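Local coordinates for protein giardin subunit alpha-1 (Giardia intestinalis, PDB 4EVF) that binds calcium and, in a calcium-dependent way, phospholipids such as phosphatidylserine, and takes part in attachment of the parasite to the intestinal mucosa, at residues R74-A79 against T115-K120; E36-A41 against D69-R74; G61-L66 against D281-P286; D157-L162 against E191-Q196. All blocks are in the same frame, centred on the assembly; numbering follows the deposited sequence.

Interaction 1 of 4, residues R74-A79 against T115-K120; sequences RHEVRA and TRMFKK
CG of Glu76 lies anti to its carbonyl carbon (chi1 -74°) and CG of Arg116 anti to its backbone N; from there Glu76 runs on extended, while Arg116 bends at chi3 (50°). The two side chains cross at about a right angle. Their salt bridge is single and somewhat bent: Arg116 NH2 donates to the anti lone pair of Glu76 OE2 at 3.2 Å, with an N-H...O angle of 148°, and the oxygen lies a little out of the guanidinium plane. CG of Glu76 also touches that NH2. Beside the ion pair, the long, flexible Met117 reaches across to helix 74-87. Its SD lies 3.8 Å from Ala79 CB and about as far from Glu76 CG, while its CE reaches the backbone, 3.5 Å from Glu76 O. Alanine suits this spot because its CB points toward helix 104-118 and the short methyl lets the Met117 thioether lie against it. Phe118 adds a looser touch, CE1 being 4.0 Å from Ala79 O. The contact lies at the surface of the second annexin repeat, a predicted unit, and joins the start of helix 74-87 to the end of helix 104-118, while Val77 and Arg78 of the former pack on helix 245-255.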
loop_
_atom_site.group_PDB
_atom_site.type_symbol
_atom_site.label_atom_id
_atom_site.label_comp_id
_atom_site.label_asym_id
_atom_site.label_seq_id
_atom_site.Cartn_x
_atom_site.Cartn_y
_atom_site.Cartn_z
ATOM N N ARG A 74 -11.323 -6.090 0.621
ATOM C CA ARG A 74 -9.943 -5.605 0.633
ATOM C C ARG A 74 -9.139 -6.095 1.832
ATOM O O ARG A 74 -7.914 -6.054 1.807
ATOM C CB ARG A 74 -9.909 -4.078 0.569
ATOM C CG ARG A 74 -10.404 -3.373 1.840
ATOM C CD ARG A 74 -10.582 -1.870 1.600
ATOM N NE ARG A 74 -11.104 -1.184 2.782
ATOM C CZ ARG A 74 -12.392 -1.151 3.108
ATOM N NH1 ARG A 74 -13.275 -1.767 2.334
ATOM N NH2 ARG A 74 -12.797 -0.506 4.198
ATOM N N HIS A 75 -9.826 -6.558 2.878
ATOM C CA HIS A 75 -9.150 -7.086 4.061
ATOM C C HIS A 75 -8.771 -8.543 3.841
ATOM O O HIS A 75 -7.686 -8.976 4.243
ATOM C CB HIS A 75 -10.034 -6.910 5.305
ATOM C CG HIS A 75 -10.497 -5.501 5.499
ATOM N ND1 HIS A 75 -11.831 -5.158 5.567
ATOM C CD2 HIS A 75 -9.803 -4.342 5.601
ATOM C CE1 HIS A 75 -11.937 -3.848 5.714
ATOM N NE2 HIS A 75 -10.724 -3.330 5.739
ATOM N N GLU A 76 -9.648 -9.294 3.172
ATOM C CA GLU A 76 -9.309 -10.654 2.743
ATOM C C GLU A 76 -8.207 -10.641 1.686
ATOM O O GLU A 76 -7.329 -11.512 1.680
ATOM C CB GLU A 76 -10.532 -11.384 2.191
ATOM C CG GLU A 76 -11.500 -11.815 3.267
ATOM C CD GLU A 76 -12.787 -12.388 2.702
ATOM O OE1 GLU A 76 -12.905 -12.498 1.464
ATOM O OE2 GLU A 76 -13.686 -12.731 3.503
ATOM N N VAL A 77 -8.283 -9.665 0.785
ATOM C CA VAL A 77 -7.237 -9.445 -0.210
ATOM C C VAL A 77 -5.891 -9.222 0.479
ATOM O O VAL A 77 -4.937 -9.968 0.248
ATOM C CB VAL A 77 -7.570 -8.251 -1.128
ATOM C CG1 VAL A 77 -6.370 -7.901 -2.021
ATOM C CG2 VAL A 77 -8.805 -8.548 -1.976
ATOM N N ARG A 78 -5.824 -8.205 1.336
ATOM C CA ARG A 78 -4.593 -7.903 2.066
ATOM C C ARG A 78 -4.083 -9.090 2.885
ATOM O O ARG A 78 -2.885 -9.406 2.866
ATOM C CB ARG A 78 -4.749 -6.650 2.936
ATOM C CG ARG A 78 -3.440 -6.144 3.548
ATOM C CD ARG A 78 -3.635 -4.923 4.464
ATOM N NE ARG A 78 -4.098 -3.716 3.771
ATOM C CZ ARG A 78 -3.297 -2.877 3.115
ATOM N NH1 ARG A 78 -3.791 -1.794 2.524
ATOM N NH2 ARG A 78 -1.996 -3.129 3.038
ATOM N N ALA A 79 -4.983 -9.762 3.602
ATOM C CA ALA A 79 -4.602 -10.922 4.399
ATOM C C ALA A 79 -3.949 -12.016 3.551
ATOM O O ALA A 79 -2.963 -12.626 3.970
ATOM C CB ALA A 79 -5.811 -11.489 5.131
ATOM N N THR A 115 -7.401 -14.298 10.726
ATOM C CA THR A 115 -7.844 -15.335 11.650
ATOM C C THR A 115 -8.954 -16.171 11.027
ATOM O O THR A 115 -8.975 -17.396 11.150
ATOM C CB THR A 115 -8.310 -14.733 12.973
ATOM O OG1 THR A 115 -7.182 -14.146 13.630
ATOM C CG2 THR A 115 -8.904 -15.802 13.872
ATOM N N ARG A 116 -9.868 -15.503 10.336
ATOM C CA ARG A 116 -10.990 -16.187 9.724
ATOM C C ARG A 116 -10.510 -17.131 8.633
ATOM O O ARG A 116 -11.022 -18.237 8.488
ATOM C CB ARG A 116 -11.967 -15.166 9.149
ATOM C CG ARG A 116 -13.405 -15.646 9.083
ATOM C CD ARG A 116 -14.331 -14.486 8.757
ATOM N NE ARG A 116 -13.839 -13.761 7.594
ATOM C CZ ARG A 116 -13.423 -12.499 7.606
ATOM N NH1 ARG A 116 -13.457 -11.786 8.730
ATOM N NH2 ARG A 116 -12.987 -11.947 6.478
ATOM N N MET A 117 -9.511 -16.689 7.874
ATOM C CA MET A 117 -9.055 -17.417 6.698
ATOM C C MET A 117 -8.085 -18.557 7.027
ATOM O O MET A 117 -8.105 -19.604 6.377
ATOM C CB MET A 117 -8.410 -16.441 5.697
ATOM C CG MET A 117 -9.347 -15.330 5.206
ATOM S SD MET A 117 -8.556 -13.987 4.270
ATOM C CE MET A 117 -8.336 -14.739 2.654
ATOM N N PHE A 118 -7.234 -18.357 8.029
ATOM C CA PHE A 118 -6.143 -19.302 8.273
ATOM C C PHE A 118 -6.126 -19.867 9.691
ATOM O O PHE A 118 -5.311 -20.740 10.002
ATOM C CB PHE A 118 -4.795 -18.649 7.952
ATOM C CG PHE A 118 -4.776 -17.940 6.633
ATOM C CD1 PHE A 118 -4.834 -16.554 6.576
ATOM C CD2 PHE A 118 -4.719 -18.655 5.446
ATOM C CE1 PHE A 118 -4.819 -15.892 5.363
ATOM C CE2 PHE A 118 -4.709 -17.998 4.219
ATOM C CZ PHE A 118 -4.763 -16.615 4.177
ATOM N N LYS A 119 -7.023 -19.371 10.541
ATOM C CA LYS A 119 -7.119 -19.843 11.923
ATOM C C LYS A 119 -5.772 -19.736 12.630
ATOM O O LYS A 119 -5.385 -20.624 13.390
ATOM C CB LYS A 119 -7.645 -21.283 11.973
ATOM C CG LYS A 119 -9.174 -21.420 11.999
ATOM C CD LYS A 119 -9.845 -20.697 10.835
ATOM C CE LYS A 119 -11.334 -21.029 10.742
ATOM N NZ LYS A 119 -12.005 -21.005 12.079
ATOM N N LYS A 120 -5.061 -18.647 12.352
ATOM C CA LYS A 120 -3.782 -18.344 12.986
ATOM C C LYS A 120 -3.736 -16.844 13.251
ATOM O O LYS A 120 -4.404 -16.071 12.561
ATOM C CB LYS A 120 -2.622 -18.737 12.067
ATOM C CG LYS A 120 -2.644 -20.191 11.590
#

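Interaction 2 of 4, residues E36-A41 against D69-R74; sequences EKIAKA and DLFSDR
Glu36 and Arg74 meet where helix 32-46 of the first annexin repeat passes the linker between helix 62-70 and helix 74-87, the passage from the first predicted repeat to the second in this all-helical fold. Glu36 runs out extended beyond CG (chi2 -176°), which carries its CD away from its own helix. Arg74 CG lies between its backbone N and carbonyl carbon (chi1 70°), and the chain runs extended from CG to NE. The two side chains cross at about a right angle, their flat ends turned 53° apart. The resulting ion pair is long, with Glu36 OE2 3.3 Å from Arg74 NH1 at the guanidinium edge, and does not qualify as a hydrogen bond. A water bridges the pair as well: it donates to Glu36 OE2 and accepts from both NH1 and the backbone N of Arg74. The stronger partner of Arg74 is Asp106, bound through NE.

Asp73, its CG anti to the backbone N, brings a like charge to the same Glu36 oxygen, OD1 to OE2 at 4.0 Å; a second water donates to both oxygens, which probably eases the repulsion. Aspartate suits this N-cap because its short carboxylate can accept from N-H groups of the first helical turn, here OD2 from His75 N.

Deeper in, the contact turns apolar. The Phe71 ring leans toward Ile38, CE1 to CG2 at 4.5 Å, and both side chains also pack on Leu11 of helix 4-16, so bulky hydrocarbon suits both places. Ala39, the residue nearest Phe71 by backbone, has a side chain small enough for the linker to pass close by, and its CB rests 3.9 Å from Phe71 O.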
loop_
_atom_site.group_PDB
_atom_site.type_symbol
_atom_site.label_atom_id
_atom_site.label_comp_id
_atom_site.label_asym_id
_atom_site.label_seq_id
_atom_site.Cartn_x
_atom_site.Cartn_y
_atom_site.Cartn_z
ATOM N N GLU A 36 -17.961 -2.260 -2.751
ATOM C CA GLU A 36 -18.621 -3.311 -1.948
ATOM C C GLU A 36 -20.147 -3.304 -2.142
ATOM O O GLU A 36 -20.766 -4.358 -2.293
ATOM C CB GLU A 36 -18.282 -3.177 -0.465
ATOM C CG GLU A 36 -16.790 -3.308 -0.139
ATOM C CD GLU A 36 -16.519 -3.272 1.360
ATOM O OE1 GLU A 36 -17.207 -2.509 2.078
ATOM O OE2 GLU A 36 -15.636 -4.027 1.822
ATOM N N LYS A 37 -20.746 -2.115 -2.113
ATOM C CA LYS A 37 -22.177 -1.961 -2.396
ATOM C C LYS A 37 -22.507 -2.508 -3.778
ATOM O O LYS A 37 -23.470 -3.263 -3.949
ATOM C CB LYS A 37 -22.601 -0.490 -2.324
ATOM C CG LYS A 37 -22.613 0.100 -0.931
ATOM C CD LYS A 37 -23.346 1.451 -0.894
ATOM C CE LYS A 37 -22.541 2.560 -1.561
ATOM N NZ LYS A 37 -23.184 3.912 -1.432
ATOM N N ILE A 38 -21.701 -2.127 -4.766
ATOM C CA ILE A 38 -21.919 -2.556 -6.141
ATOM C C ILE A 38 -21.852 -4.078 -6.265
ATOM O O ILE A 38 -22.679 -4.691 -6.943
ATOM C CB ILE A 38 -20.888 -1.904 -7.101
ATOM C CG1 ILE A 38 -21.054 -0.377 -7.101
ATOM C CG2 ILE A 38 -21.032 -2.485 -8.503
ATOM C CD1 ILE A 38 -19.914 0.385 -7.790
ATOM N N ALA A 39 -20.871 -4.684 -5.599
ATOM C CA ALA A 39 -20.712 -6.133 -5.626
ATOM C C ALA A 39 -21.927 -6.824 -5.008
ATOM O O ALA A 39 -22.328 -7.908 -5.447
ATOM C CB ALA A 39 -19.456 -6.540 -4.885
ATOM N N LYS A 40 -22.496 -6.208 -3.973
ATOM C CA LYS A 40 -23.719 -6.747 -3.372
ATOM C C LYS A 40 -24.875 -6.709 -4.355
ATOM O O LYS A 40 -25.609 -7.682 -4.476
ATOM C CB LYS A 40 -24.108 -6.015 -2.082
ATOM C CG LYS A 40 -23.322 -6.467 -0.855
ATOM C CD LYS A 40 -23.950 -5.943 0.425
ATOM C CE LYS A 40 -25.318 -6.574 0.657
ATOM N NZ LYS A 40 -25.270 -7.811 1.476
ATOM N N ALA A 41 -25.036 -5.591 -5.057
ATOM C CA ALA A 41 -26.130 -5.456 -6.015
ATOM C C ALA A 41 -25.925 -6.483 -7.116
ATOM O O ALA A 41 -26.859 -7.115 -7.600
ATOM C CB ALA A 41 -26.166 -4.059 -6.583
ATOM N N ASP A 69 -9.748 -8.289 -7.386
ATOM C CA ASP A 69 -9.437 -7.707 -6.086
ATOM C C ASP A 69 -10.293 -6.472 -5.818
ATOM O O ASP A 69 -10.809 -6.283 -4.709
ATOM C CB ASP A 69 -7.954 -7.302 -6.013
ATOM C CG ASP A 69 -7.008 -8.498 -5.956
ATOM O OD1 ASP A 69 -7.464 -9.644 -5.746
ATOM O OD2 ASP A 69 -5.786 -8.280 -6.096
ATOM N N LEU A 70 -10.425 -5.625 -6.834
ATOM C CA LEU A 70 -11.181 -4.375 -6.708
ATOM C C LEU A 70 -12.648 -4.594 -6.348
ATOM O O LEU A 70 -13.312 -3.683 -5.837
ATOM C CB LEU A 70 -11.060 -3.535 -7.979
ATOM C CG LEU A 70 -9.639 -3.004 -8.226
ATOM C CD1 LEU A 70 -9.464 -2.543 -9.678
ATOM C CD2 LEU A 70 -9.292 -1.885 -7.248
ATOM N N PHE A 71 -13.150 -5.797 -6.610
ATOM C CA PHE A 71 -14.547 -6.111 -6.285
ATOM C C PHE A 71 -14.651 -7.207 -5.230
ATOM O O PHE A 71 -15.727 -7.802 -4.991
ATOM C CB PHE A 71 -15.350 -6.390 -7.557
ATOM C CG PHE A 71 -15.558 -5.156 -8.394
ATOM C CD1 PHE A 71 -16.387 -4.141 -7.939
ATOM C CD2 PHE A 71 -14.876 -4.975 -9.590
ATOM C CE1 PHE A 71 -16.569 -2.989 -8.683
ATOM C CE2 PHE A 71 -15.055 -3.827 -10.336
ATOM C CZ PHE A 71 -15.896 -2.833 -9.889
ATOM N N SER A 72 -13.520 -7.432 -4.566
ATOM C CA SER A 72 -13.441 -8.346 -3.440
ATOM C C SER A 72 -13.328 -7.581 -2.126
ATOM O O SER A 72 -13.281 -6.353 -2.126
ATOM C CB SER A 72 -12.248 -9.281 -3.613
ATOM O OG SER A 72 -12.423 -10.060 -4.781
ATOM N N ASP A 73 -13.298 -8.311 -1.016
ATOM C CA ASP A 73 -13.092 -7.708 0.299
ATOM C C ASP A 73 -11.616 -7.377 0.468
ATOM O O ASP A 73 -10.767 -8.275 0.448
ATOM C CB ASP A 73 -13.550 -8.640 1.421
ATOM C CG ASP A 73 -13.601 -7.940 2.770
ATOM O OD1 ASP A 73 -14.708 -7.676 3.294
ATOM O OD2 ASP A 73 -12.525 -7.644 3.312
ATOM N N ARG A 74 -11.323 -6.090 0.621
ATOM C CA ARG A 74 -9.943 -5.605 0.633
ATOM C C ARG A 74 -9.139 -6.095 1.832
ATOM O O ARG A 74 -7.914 -6.054 1.807
ATOM C CB ARG A 74 -9.909 -4.078 0.569
ATOM C CG ARG A 74 -10.404 -3.373 1.840
ATOM C CD ARG A 74 -10.582 -1.870 1.600
ATOM N NE ARG A 74 -11.104 -1.184 2.782
ATOM C CZ ARG A 74 -12.392 -1.151 3.108
ATOM N NH1 ARG A 74 -13.275 -1.767 2.334
ATOM N NH2 ARG A 74 -12.797 -0.506 4.198
HETATM O O HOH W 1 -13.282 -3.764 0.403
HETATM O O HOH W 2 -16.381 -6.731 1.391
#

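Interaction 3 of 4, residues G61-L66 against D281-P286; sequences GSEESL and DKRMAP
Glu63 lies between Arg283 and Met284 where the predicted first and fourth annexin repeats come together, far apart in sequence but adjacent in the fold. Its chain bends at chi2 (87°), and the carboxylate settles almost parallel to the Arg283 guanidinium, the two planes 11° apart and stacked. Glu63 OE1 sits over one face of that group, 3.4 Å from NH1. This salt bridge therefore rests on charge alone, with no N-H directed at the oxygen. Arg283 spends its donors on other partners, NH1 on Gly60 O and NH2 on Glu20. Its extended chain lies against Glu63, CD 3.5 Å from Glu63 CD, so arginine suits the place by pairing a long aliphatic run with a flat, charged end.

Met284 comes in obliquely from another side. Folded at chi2 and chi3, it brings its CE to 3.6 Å from Glu63 CD and 3.7 Å from Ser62 CB; a flexible thioether can bend into such a site, and the small serine accommodates its methyl. Glu63 OE2 comes near Met284 N, but the angle is too poor for a hydrogen bond. That N-H is taken instead by Asp281, whose carboxylate caps the turn into helix 284-292: Asp281 OD1 receives a weak bond from Arg283 N and a nearly straight one from Met284 N, at 2.9 Å and 169°.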
loop_
_atom_site.group_PDB
_atom_site.type_symbol
_atom_site.label_atom_id
_atom_site.label_comp_id
_atom_site.label_asym_id
_atom_site.label_seq_id
_atom_site.Cartn_x
_atom_site.Cartn_y
_atom_site.Cartn_z
ATOM N N GLY A 61 -3.722 -13.621 -15.532
ATOM C CA GLY A 61 -2.537 -12.833 -15.355
ATOM C C GLY A 61 -2.875 -11.828 -14.284
ATOM O O GLY A 61 -3.962 -11.874 -13.710
ATOM N N SER A 62 -1.932 -10.962 -13.975
ATOM C CA SER A 62 -2.112 -9.985 -12.908
ATOM C C SER A 62 -3.265 -9.031 -13.185
ATOM O O SER A 62 -3.812 -8.443 -12.252
ATOM C CB SER A 62 -0.820 -9.199 -12.661
ATOM O OG SER A 62 0.142 -9.990 -11.991
ATOM N N GLU A 63 -3.619 -8.880 -14.464
ATOM C CA GLU A 63 -4.705 -7.995 -14.877
ATOM C C GLU A 63 -6.042 -8.471 -14.317
ATOM O O GLU A 63 -6.786 -7.692 -13.719
ATOM C CB GLU A 63 -4.807 -7.908 -16.406
ATOM C CG GLU A 63 -3.704 -7.109 -17.093
ATOM C CD GLU A 63 -2.486 -7.944 -17.400
ATOM O OE1 GLU A 63 -2.444 -9.100 -16.924
ATOM O OE2 GLU A 63 -1.580 -7.452 -18.122
ATOM N N GLU A 64 -6.342 -9.750 -14.515
ATOM C CA GLU A 64 -7.599 -10.302 -14.027
ATOM C C GLU A 64 -7.611 -10.297 -12.499
ATOM O O GLU A 64 -8.591 -9.894 -11.881
ATOM C CB GLU A 64 -7.853 -11.706 -14.593
ATOM C CG GLU A 64 -7.618 -12.838 -13.613
ATOM C CD GLU A 64 -8.211 -14.155 -14.086
ATOM O OE1 GLU A 64 -7.921 -15.188 -13.446
ATOM O OE2 GLU A 64 -8.959 -14.156 -15.091
ATOM N N SER A 65 -6.502 -10.710 -11.897
ATOM C CA SER A 65 -6.395 -10.752 -10.439
ATOM C C SER A 65 -6.676 -9.391 -9.811
ATOM O O SER A 65 -7.427 -9.300 -8.833
ATOM C CB SER A 65 -5.015 -11.258 -10.010
ATOM O OG SER A 65 -4.865 -12.626 -10.340
ATOM N N LEU A 66 -6.073 -8.346 -10.378
ATOM C CA LEU A 66 -6.293 -6.971 -9.944
ATOM C C LEU A 66 -7.766 -6.563 -10.027
ATOM O O LEU A 66 -8.323 -5.985 -9.079
ATOM C CB LEU A 66 -5.430 -6.005 -10.761
ATOM C CG LEU A 66 -5.712 -4.500 -10.611
ATOM C CD1 LEU A 66 -5.713 -4.068 -9.153
ATOM C CD2 LEU A 66 -4.715 -3.640 -11.402
ATOM N N ASP A 281 3.266 -3.508 -19.980
ATOM C CA ASP A 281 2.883 -3.961 -21.321
ATOM C C ASP A 281 1.543 -3.423 -21.810
ATOM O O ASP A 281 0.833 -2.712 -21.087
ATOM C CB ASP A 281 2.948 -5.493 -21.466
ATOM C CG ASP A 281 1.789 -6.215 -20.774
ATOM O OD1 ASP A 281 0.683 -5.644 -20.667
ATOM O OD2 ASP A 281 1.990 -7.371 -20.334
ATOM N N LYS A 282 1.218 -3.780 -23.051
ATOM C CA LYS A 282 0.066 -3.245 -23.769
ATOM C C LYS A 282 -1.259 -3.461 -23.042
ATOM O O LYS A 282 -2.153 -2.621 -23.122
ATOM C CB LYS A 282 -0.015 -3.883 -25.158
ATOM C CG LYS A 282 -0.356 -2.901 -26.248
ATOM C CD LYS A 282 -0.129 -3.499 -27.625
ATOM C CE LYS A 282 -1.154 -4.562 -27.957
ATOM N NZ LYS A 282 -0.904 -5.105 -29.324
ATOM N N ARG A 283 -1.381 -4.602 -22.374
ATOM C CA ARG A 283 -2.593 -4.968 -21.635
ATOM C C ARG A 283 -2.657 -4.278 -20.266
ATOM O O ARG A 283 -3.622 -3.576 -19.956
ATOM C CB ARG A 283 -2.665 -6.495 -21.481
ATOM C CG ARG A 283 -3.927 -7.018 -20.805
ATOM C CD ARG A 283 -3.823 -8.514 -20.561
ATOM N NE ARG A 283 -4.997 -9.067 -19.885
ATOM C CZ ARG A 283 -5.013 -10.257 -19.290
ATOM N NH1 ARG A 283 -3.919 -11.005 -19.278
ATOM N NH2 ARG A 283 -6.115 -10.695 -18.696
ATOM N N MET A 284 -1.620 -4.466 -19.456
ATOM C CA MET A 284 -1.612 -3.960 -18.084
ATOM C C MET A 284 -1.624 -2.440 -17.986
ATOM O O MET A 284 -2.313 -1.871 -17.135
ATOM C CB MET A 284 -0.391 -4.491 -17.329
ATOM C CG MET A 284 -0.207 -3.878 -15.948
ATOM S SD MET A 284 -1.533 -4.359 -14.796
ATOM C CE MET A 284 -1.185 -6.104 -14.614
ATOM N N ALA A 285 -0.847 -1.779 -18.838
ATOM C CA ALA A 285 -0.671 -0.333 -18.715
ATOM C C ALA A 285 -1.969 0.492 -18.764
ATOM O O ALA A 285 -2.182 1.362 -17.917
ATOM C CB ALA A 285 0.340 0.181 -19.733
ATOM N N PRO A 286 -2.827 0.247 -19.766
ATOM C CA PRO A 286 -4.057 1.046 -19.805
ATOM C C PRO A 286 -4.918 0.803 -18.564
ATOM O O PRO A 286 -5.599 1.710 -18.091
ATOM C CB PRO A 286 -4.773 0.550 -21.074
ATOM C CG PRO A 286 -4.102 -0.728 -21.445
ATOM C CD PRO A 286 -2.690 -0.620 -20.950
#

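Interaction 4 of 4, residues D157-L162 against E191-Q196; sequences DEAQRL and EAFKAQ
Helix segments 157-162 and 191-196 cross at -68°, their axes 8.4 Å apart at closest approach, and the backbones come nearest at Ala159 and Phe193, whose CA atoms are 4.9 Å apart. So close a crossing depends on a small residue, and Ala159 supplies it: its CB points at the other helix and rests 3.5 Å from Phe193 N, with Phe193 CA hardly farther away. The same methyl lies 4.0 Å from Ala192 CB, so alanine faces alanine at the crossing.

Phe193 then turns its bulk to one side of this point. CG is anti to the backbone N (chi1 -163°), and the ring beyond it lies beside Ala159 and Leu162, where one rim atom, CD2, comes within 3.5 Å of Ala159 O in an oblique approach. Both helices belong to the third annexin repeat, as predicted, and the crossing helps form the interior of that all-helical unit. The Leu162 and Phe193 side chains cross at about a right angle, Leu162 CD1 meeting the ring obliquely, 3.9 Å from Phe193 CE2, and Leu162 CB touches the same ring carbon. Branched and aromatic hydrocarbon suit this end because it is buried: Leu162 also packs on Leu174 and Phe177 of helix 171-180, Phe193 packs on Phe166, and Ile201 of helix 201-208 touches both. Toward the exposed border, Gln196 extends its side chain across Ala159 and Gln160, where a long polar residue can cover the crossing while remaining accessible to solvent.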
loop_
_atom_site.group_PDB
_atom_site.type_symbol
_atom_site.label_atom_id
_atom_site.label_comp_id
_atom_site.label_asym_id
_atom_site.label_seq_id
_atom_site.Cartn_x
_atom_site.Cartn_y
_atom_site.Cartn_z
ATOM N N ASP A 157 12.324 20.640 18.940
ATOM C CA ASP A 157 13.002 19.899 19.995
ATOM C C ASP A 157 13.056 18.425 19.618
ATOM O O ASP A 157 14.043 17.731 19.867
ATOM C CB ASP A 157 12.282 20.080 21.337
ATOM C CG ASP A 157 12.498 21.465 21.939
ATOM O OD1 ASP A 157 13.452 22.171 21.527
ATOM O OD2 ASP A 157 11.718 21.843 22.838
ATOM N N GLU A 158 11.981 17.964 18.993
ATOM C CA GLU A 158 11.850 16.571 18.616
ATOM C C GLU A 158 12.807 16.242 17.469
ATOM O O GLU A 158 13.411 15.165 17.441
ATOM C CB GLU A 158 10.399 16.278 18.227
ATOM C CG GLU A 158 9.933 14.865 18.546
ATOM C CD GLU A 158 9.984 14.536 20.022
ATOM O OE1 GLU A 158 9.494 15.332 20.845
ATOM O OE2 GLU A 158 10.516 13.464 20.358
ATOM N N ALA A 159 12.944 17.176 16.532
ATOM C CA ALA A 159 13.884 17.010 15.434
ATOM C C ALA A 159 15.330 16.952 15.943
ATOM O O ALA A 159 16.138 16.175 15.436
ATOM C CB ALA A 159 13.715 18.116 14.415
ATOM N N GLN A 160 15.654 17.768 16.944
ATOM C CA GLN A 160 16.994 17.745 17.550
ATOM C C GLN A 160 17.306 16.415 18.243
ATOM O O GLN A 160 18.366 15.836 18.016
ATOM C CB GLN A 160 17.183 18.927 18.515
ATOM C CG GLN A 160 18.437 18.850 19.403
ATOM C CD GLN A 160 19.749 19.110 18.649
ATOM O OE1 GLN A 160 19.860 18.868 17.443
ATOM N NE2 GLN A 160 20.745 19.609 19.371
ATOM N N ARG A 161 16.390 15.926 19.079
ATOM C CA ARG A 161 16.553 14.601 19.691
ATOM C C ARG A 161 16.686 13.511 18.620
ATOM O O ARG A 161 17.462 12.568 18.773
ATOM C CB ARG A 161 15.388 14.253 20.631
ATOM C CG ARG A 161 15.212 15.188 21.823
ATOM C CD ARG A 161 14.227 14.602 22.848
ATOM N NE ARG A 161 13.059 15.452 23.094
ATOM C CZ ARG A 161 13.067 16.547 23.854
ATOM N NH1 ARG A 161 14.194 16.954 24.432
ATOM N NH2 ARG A 161 11.948 17.243 24.033
ATOM N N LEU A 162 15.915 13.646 17.545
ATOM C CA LEU A 162 15.931 12.676 16.450
ATOM C C LEU A 162 17.305 12.700 15.789
ATOM O O LEU A 162 17.941 11.661 15.622
ATOM C CB LEU A 162 14.842 13.007 15.420
ATOM C CG LEU A 162 14.033 11.889 14.739
ATOM C CD1 LEU A 162 13.823 12.161 13.241
ATOM C CD2 LEU A 162 14.652 10.512 14.952
ATOM N N GLU A 191 10.047 18.688 8.737
ATOM C CA GLU A 191 10.342 20.017 8.236
ATOM C C GLU A 191 11.355 20.734 9.120
ATOM O O GLU A 191 12.276 21.396 8.625
ATOM C CB GLU A 191 9.060 20.841 8.126
ATOM C CG GLU A 191 8.910 21.529 6.785
ATOM C CD GLU A 191 7.517 21.374 6.217
ATOM O OE1 GLU A 191 6.545 21.759 6.910
ATOM O OE2 GLU A 191 7.395 20.853 5.083
ATOM N N ALA A 192 11.182 20.613 10.432
ATOM C CA ALA A 192 12.106 21.246 11.358
ATOM C C ALA A 192 13.480 20.600 11.216
ATOM O O ALA A 192 14.504 21.288 11.209
ATOM C CB ALA A 192 11.594 21.139 12.787
ATOM N N PHE A 193 13.489 19.275 11.078
ATOM C CA PHE A 193 14.726 18.514 10.893
ATOM C C PHE A 193 15.532 19.055 9.717
ATOM O O PHE A 193 16.665 19.507 9.868
ATOM C CB PHE A 193 14.384 17.052 10.628
ATOM C CG PHE A 193 15.535 16.114 10.824
ATOM C CD1 PHE A 193 16.440 15.880 9.799
ATOM C CD2 PHE A 193 15.700 15.446 12.029
ATOM C CE1 PHE A 193 17.492 15.005 9.979
ATOM C CE2 PHE A 193 16.749 14.570 12.215
ATOM C CZ PHE A 193 17.646 14.352 11.193
ATOM N N LYS A 194 14.921 18.983 8.542
ATOM C CA LYS A 194 15.456 19.558 7.316
ATOM C C LYS A 194 15.962 20.988 7.507
ATOM O O LYS A 194 17.092 21.310 7.130
ATOM C CB LYS A 194 14.387 19.489 6.214
ATOM C CG LYS A 194 14.538 20.487 5.062
ATOM C CD LYS A 194 13.862 21.843 5.353
ATOM C CE LYS A 194 12.343 21.724 5.491
ATOM N NZ LYS A 194 11.715 22.967 6.055
ATOM N N ALA A 195 15.135 21.846 8.100
ATOM C CA ALA A 195 15.505 23.255 8.239
ATOM C C ALA A 195 16.724 23.481 9.129
ATOM O O ALA A 195 17.532 24.369 8.861
ATOM C CB ALA A 195 14.316 24.089 8.730
ATOM N N GLN A 196 16.876 22.686 10.182
ATOM C CA GLN A 196 17.925 22.989 11.155
ATOM C C GLN A 196 19.199 22.153 11.028
ATOM O O GLN A 196 20.263 22.589 11.451
ATOM C CB GLN A 196 17.388 22.952 12.587
ATOM C CG GLN A 196 16.814 21.616 13.031
ATOM C CD GLN A 196 15.887 21.752 14.233
ATOM O OE1 GLN A 196 16.073 21.089 15.261
ATOM N NE2 GLN A 196 14.873 22.606 14.106
#

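From the N terminus, interaction 2 is the first to close, bringing 69-74 back to 36-41 within the first repeat and its exit linker. Residues 61-66 lie inside that loop but wait for 281-286, so interaction 3 crosses interaction 2; both use helix 62-70. Interaction 1 follows in series, sharing Arg74 with interaction 2, and its loop, ending at 115-120, ties together helices of the second repeat. Interaction 4 closes within the third repeat, about 39 Å from interaction 1 between centres and on the opposite side of the chain's centre. Interactions 1 and 4 both nest inside the long loop of interaction 3, which joins the first repeat to the fourth.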